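PDB 3JVA: dipeptide Epimerase from Enterococcus faecalis V583, which belongs to the mandelate racemase/muconate lactonizing enzyme family of the enolase superfamily and binds a magnesium ion in its barrel domain. Local coordinates for residues M238-C243 with L265-G270; C243-D248 with I271-K276. All coordinates share one frame; numbering follows the deposited sequence.

Contact 1: M238-C243 with L265-G270. With MG (magnesium ion), chain O.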
loop_
_atom_site.group_PDB
_atom_site.type_symbol
_atom_site.label_atom_id
_atom_site.label_comp_id
_atom_site.label_asym_id
_atom_site.label_seq_id
_atom_site.Cartn_x
_atom_site.Cartn_y
_atom_site.Cartn_z
ATOM N N MET B 238 -11.901 11.403 20.394
ATOM C CA MET B 238 -11.092 10.674 21.364
ATOM C C MET B 238 -11.491 9.214 21.478
ATOM O O MET B 238 -12.675 8.875 21.510
ATOM C CB MET B 238 -11.210 11.346 22.741
ATOM C CG MET B 238 -10.579 10.576 23.895
ATOM S SD MET B 238 -10.650 11.533 25.443
ATOM C CE MET B 238 -12.365 11.774 25.616
ATOM N N ALA B 239 -10.493 8.341 21.527
ATOM C CA ALA B 239 -10.760 6.921 21.676
ATOM C C ALA B 239 -10.794 6.595 23.168
ATOM O O ALA B 239 -9.975 7.091 23.933
ATOM C CB ALA B 239 -9.663 6.096 20.994
ATOM N N ASP B 240 -11.764 5.789 23.579
ATOM C CA ASP B 240 -11.859 5.360 24.969
ATOM C C ASP B 240 -11.827 3.832 24.942
ATOM O O ASP B 240 -10.761 3.232 25.064
ATOM C CB ASP B 240 -13.152 5.848 25.632
ATOM C CG ASP B 240 -13.240 5.457 27.114
ATOM O OD1 ASP B 240 -12.433 4.622 27.570
ATOM O OD2 ASP B 240 -14.121 5.977 27.827
ATOM N N GLU B 241 -12.989 3.210 24.753
ATOM C CA GLU B 241 -13.081 1.756 24.721
ATOM C C GLU B 241 -12.176 1.102 23.668
ATOM O O GLU B 241 -11.799 -0.061 23.822
ATOM C CB GLU B 241 -14.540 1.312 24.508
ATOM C CG GLU B 241 -15.470 1.462 25.731
ATOM C CD GLU B 241 -15.820 2.908 26.081
ATOM O OE1 GLU B 241 -15.664 3.802 25.220
ATOM O OE2 GLU B 241 -16.275 3.147 27.223
ATOM N N SER B 242 -11.824 1.834 22.609
ATOM C CA SER B 242 -10.946 1.281 21.573
ATOM C C SER B 242 -9.517 1.143 22.093
ATOM O O SER B 242 -8.681 0.501 21.455
ATOM C CB SER B 242 -10.938 2.159 20.312
ATOM O OG SER B 242 -12.127 1.988 19.554
ATOM N N CYS B 243 -9.234 1.752 23.242
ATOM C CA CYS B 243 -7.898 1.657 23.825
ATOM C C CYS B 243 -7.912 1.157 25.261
ATOM O O CYS B 243 -8.299 1.887 26.177
ATOM C CB CYS B 243 -7.173 3.003 23.784
ATOM S SG CYS B 243 -5.506 2.925 24.536
ATOM N N LEU B 265 -6.948 3.566 34.320
ATOM C CA LEU B 265 -6.131 2.558 34.992
ATOM C C LEU B 265 -6.821 1.198 35.067
ATOM O O LEU B 265 -6.159 0.158 34.997
ATOM C CB LEU B 265 -5.746 3.026 36.404
ATOM C CG LEU B 265 -4.913 4.309 36.493
ATOM C CD1 LEU B 265 -4.508 4.546 37.937
ATOM C CD2 LEU B 265 -3.673 4.203 35.601
ATOM N N MET B 266 -8.150 1.201 35.190
ATOM C CA MET B 266 -8.904 -0.046 35.285
ATOM C C MET B 266 -9.120 -0.738 33.935
ATOM O O MET B 266 -9.724 -1.807 33.876
ATOM C CB MET B 266 -10.248 0.197 35.973
ATOM C CG MET B 266 -10.132 0.822 37.367
ATOM S SD MET B 266 -8.924 0.010 38.482
ATOM C CE MET B 266 -8.555 1.396 39.607
ATOM N N LYS B 267 -8.643 -0.107 32.861
ATOM C CA LYS B 267 -8.719 -0.674 31.513
ATOM C C LYS B 267 -7.349 -1.242 31.142
ATOM O O LYS B 267 -7.250 -2.284 30.484
ATOM C CB LYS B 267 -9.045 0.389 30.459
ATOM C CG LYS B 267 -10.497 0.799 30.323
ATOM C CD LYS B 267 -10.690 1.593 29.023
ATOM C CE LYS B 267 -9.776 2.817 28.958
ATOM N NZ LYS B 267 -9.954 3.589 27.688
ATOM N N CYS B 268 -6.291 -0.539 31.548
ATOM C CA CYS B 268 -4.929 -0.939 31.200
ATOM C C CYS B 268 -4.169 -1.768 32.229
ATOM O O CYS B 268 -3.081 -2.268 31.940
ATOM C CB CYS B 268 -4.091 0.296 30.839
ATOM S SG CYS B 268 -3.833 1.480 32.189
ATOM N N GLY B 269 -4.728 -1.916 33.422
ATOM C CA GLY B 269 -4.049 -2.709 34.430
ATOM C C GLY B 269 -3.033 -1.960 35.270
ATOM O O GLY B 269 -2.061 -2.554 35.745
ATOM N N GLY B 270 -3.237 -0.659 35.445
ATOM C CA GLY B 270 -2.330 0.099 36.285
ATOM C C GLY B 270 -1.452 1.173 35.687
ATOM O O GLY B 270 -1.416 1.377 34.478
HETATM MG MG MG O . -15.765 7.173 27.672
HETATM O O HOH W 1 -16.903 5.650 28.446
HETATM O O HOH W 2 -16.263 6.459 25.791
HETATM O O HOH W 3 -15.554 7.667 29.752
#
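A single ammonium group, that of Lys267, is gripped by three oxygens of the 240-243 turn, one of them on a side chain that also binds magnesium. NZ of Lys267 forms a salt bridge with OD1 of Asp240 at 2.7 Å, meeting that oxygen nearly head-on to its C-O bond. It also donates to the backbone O of Asp240 (2.8 Å) and to the backbone O of Cys243 (2.8 Å). The two carbonyls are used differently: the one of Cys243 is approached almost end-on, with a C=O...N angle of 160°, whereas NZ stands above the plane of the one of Asp240. That second oxygen takes the N-H of Cys243 on its opposite face, closing the type I turn. The Lys267 chain is bent near its far end (chi3 -57°), which swings CE and NZ into the turn; the carbonyl of Asn262 is a further acceptor for NZ. The other carboxylate oxygen, OD2 of Asp240, lies 2.0 Å from the magnesium ion, where Asp189, Glu215 and three waters complete the coordination. Glu241 works one shell out, its OE1 and OE2 each accepting from a metal-bound water. With one on the metal and the other on Lys267, both oxygens of the Asp240 carboxylate are held, consistent with Lys267 acting as a second-shell residue that keeps the carboxylate oriented toward magnesium.

Contact 2: C243-D248 with I271-K276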
loop_
_atom_site.group_PDB
_atom_site.type_symbol
_atom_site.label_atom_id
_atom_site.label_comp_id
_atom_site.label_asym_id
_atom_site.label_seq_id
_atom_site.Cartn_x
_atom_site.Cartn_y
_atom_site.Cartn_z
ATOM N N CYS B 243 -9.234 1.752 23.242
ATOM C CA CYS B 243 -7.898 1.657 23.825
ATOM C C CYS B 243 -7.912 1.157 25.261
ATOM O O CYS B 243 -8.299 1.887 26.177
ATOM C CB CYS B 243 -7.173 3.003 23.784
ATOM S SG CYS B 243 -5.506 2.925 24.536
ATOM N N PHE B 244 -7.492 -0.092 25.446
ATOM C CA PHE B 244 -7.407 -0.700 26.766
ATOM C C PHE B 244 -5.947 -0.669 27.208
ATOM O O PHE B 244 -5.629 -0.135 28.268
ATOM C CB PHE B 244 -7.891 -2.154 26.739
ATOM C CG PHE B 244 -9.367 -2.314 26.980
ATOM C CD1 PHE B 244 -10.288 -1.541 26.287
ATOM C CD2 PHE B 244 -9.835 -3.250 27.893
ATOM C CE1 PHE B 244 -11.653 -1.697 26.498
ATOM C CE2 PHE B 244 -11.203 -3.413 28.111
ATOM C CZ PHE B 244 -12.112 -2.630 27.407
ATOM N N ASP B 245 -5.064 -1.213 26.370
ATOM C CA ASP B 245 -3.633 -1.280 26.690
ATOM C C ASP B 245 -2.670 -0.635 25.688
ATOM O O ASP B 245 -3.077 -0.043 24.689
ATOM C CB ASP B 245 -3.217 -2.742 26.902
ATOM C CG ASP B 245 -3.479 -3.611 25.680
ATOM O OD1 ASP B 245 -3.420 -3.088 24.550
ATOM O OD2 ASP B 245 -3.731 -4.825 25.855
ATOM N N ALA B 246 -1.374 -0.765 25.971
ATOM C CA ALA B 246 -0.338 -0.189 25.125
ATOM C C ALA B 246 -0.390 -0.705 23.697
ATOM O O ALA B 246 -0.113 0.034 22.751
ATOM C CB ALA B 246 1.046 -0.465 25.726
ATOM N N GLN B 247 -0.734 -1.977 23.532
ATOM C CA GLN B 247 -0.803 -2.532 22.187
ATOM C C GLN B 247 -1.919 -1.861 21.394
ATOM O O GLN B 247 -1.769 -1.609 20.199
ATOM C CB GLN B 247 -0.999 -4.044 22.244
ATOM C CG GLN B 247 0.231 -4.759 22.798
ATOM C CD GLN B 247 0.094 -6.266 22.791
ATOM O OE1 GLN B 247 -0.748 -6.826 23.489
ATOM N NE2 GLN B 247 0.924 -6.931 21.997
ATOM N N ASP B 248 -3.024 -1.553 22.066
ATOM C CA ASP B 248 -4.139 -0.874 21.410
ATOM C C ASP B 248 -3.693 0.532 21.016
ATOM O O ASP B 248 -3.998 1.015 19.927
ATOM C CB ASP B 248 -5.351 -0.754 22.343
ATOM C CG ASP B 248 -5.999 -2.088 22.652
ATOM O OD1 ASP B 248 -5.880 -3.036 21.844
ATOM O OD2 ASP B 248 -6.652 -2.182 23.713
ATOM N N ILE B 271 -0.731 1.856 36.575
ATOM C CA ILE B 271 0.157 2.944 36.196
ATOM C C ILE B 271 1.262 2.494 35.252
ATOM O O ILE B 271 1.597 3.199 34.301
ATOM C CB ILE B 271 0.776 3.598 37.462
ATOM C CG1 ILE B 271 -0.329 4.321 38.244
ATOM C CG2 ILE B 271 1.888 4.573 37.079
ATOM C CD1 ILE B 271 0.072 4.748 39.648
ATOM N N HIS B 272 1.826 1.317 35.504
ATOM C CA HIS B 272 2.906 0.803 34.660
ATOM C C HIS B 272 2.527 0.778 33.174
ATOM O O HIS B 272 3.317 1.188 32.311
ATOM C CB HIS B 272 3.288 -0.606 35.128
ATOM C CG HIS B 272 4.485 -1.178 34.432
ATOM N ND1 HIS B 272 5.779 -0.842 34.771
ATOM C CD2 HIS B 272 4.581 -2.086 33.432
ATOM C CE1 HIS B 272 6.621 -1.522 34.014
ATOM N NE2 HIS B 272 5.921 -2.284 33.193
ATOM N N GLU B 273 1.322 0.302 32.878
ATOM C CA GLU B 273 0.845 0.221 31.503
ATOM C C GLU B 273 0.381 1.594 31.008
ATOM O O GLU B 273 0.576 1.939 29.843
ATOM C CB GLU B 273 -0.307 -0.789 31.405
ATOM C CG GLU B 273 -0.764 -1.096 29.979
ATOM C CD GLU B 273 0.194 -2.008 29.223
ATOM O OE1 GLU B 273 1.166 -2.516 29.831
ATOM O OE2 GLU B 273 -0.036 -2.226 28.017
ATOM N N ALA B 274 -0.221 2.375 31.898
ATOM C CA ALA B 274 -0.686 3.713 31.532
ATOM C C ALA B 274 0.494 4.564 31.046
ATOM O O ALA B 274 0.364 5.362 30.118
ATOM C CB ALA B 274 -1.360 4.378 32.729
ATOM N N LEU B 275 1.648 4.401 31.679
ATOM C CA LEU B 275 2.822 5.156 31.268
ATOM C C LEU B 275 3.210 4.808 29.832
ATOM O O LEU B 275 3.578 5.690 29.055
ATOM C CB LEU B 275 3.992 4.880 32.215
ATOM C CG LEU B 275 3.899 5.603 33.560
ATOM C CD1 LEU B 275 4.927 5.013 34.526
ATOM C CD2 LEU B 275 4.119 7.097 33.361
ATOM N N LYS B 276 3.115 3.529 29.479
ATOM C CA LYS B 276 3.451 3.089 28.125
ATOM C C LYS B 276 2.503 3.730 27.124
ATOM O O LYS B 276 2.923 4.220 26.075
ATOM C CB LYS B 276 3.331 1.570 28.004
ATOM C CG LYS B 276 4.318 0.778 28.846
ATOM C CD LYS B 276 4.096 -0.703 28.618
ATOM C CE LYS B 276 4.986 -1.562 29.491
ATOM N NZ LYS B 276 4.613 -2.997 29.334
#
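In the outer helical layer of the enolase-type barrel, the start of helix 246-255 meets the first turns of helix 271-284, and Glu273 bridges to Ala246. OE2 of Glu273 accepts the backbone N-H of Ala246 at 2.8 Å with an N-H...O angle of 160°, taking it on the anti side of the carboxylate and slightly out of its plane. The glutamate chain leaves its helix with CG anti to the backbone N and then bends at chi2 (75°), which turns the carboxylate over to the neighbouring helix end. The same oxygen lies 3.1 Å from CB of Ala246 and also rests near CB of Asp245. Beside it the methyl of Ala246 packs on CB of Lys276 at 3.8 Å, while the rest of that lysine, extended beyond CG, stands out from its helix and leans back toward Glu273, where NZ forms a salt bridge with OE1 of Glu273 at 3.5 Å. Each oxygen of the glutamate therefore has its own partner. The helix end itself is closed by a capping box: OD1 of Asp245, the N-cap, accepts from N of Asp248 at 2.9 Å. OD2 of Asp248 reaches back to take N of Phe244 (2.8 Å) on its anti lone pair and N of Asp245 from above the carboxylate plane. A negative carboxylate at the N-terminus of a helix would probably be favoured by the helix dipole. Thr283 of the second subunit packs on Ala246, and Arg221 of the third subunit forms a salt bridge with Asp248. Two other subunits thus meet this helix pair, while behind Glu273, Ala274 packs on helix 298-310 and on Leu265 of the short helix 265-268.

Contacts 1 and 2 link two successive strand-to-helix connections of the barrel, with centres about 7 Å apart. One connection runs from strand 236-239 through Cys243, shared by both contacts, into helix 246-255; the other runs from strand 260-263 through helix 265-268 into helix 271-284. Cys268 touches both: its CB lies 3.0 Å from O of Phe244, on the other connection, and its O lies 3.2 Å from CB of Glu273, further along its own. Contact 1 sits at the metal site, with Asp240 on the magnesium ion, whereas contact 2 lies toward the outside of the barrel, OE2 of Glu273 being 18.3 Å from the ion.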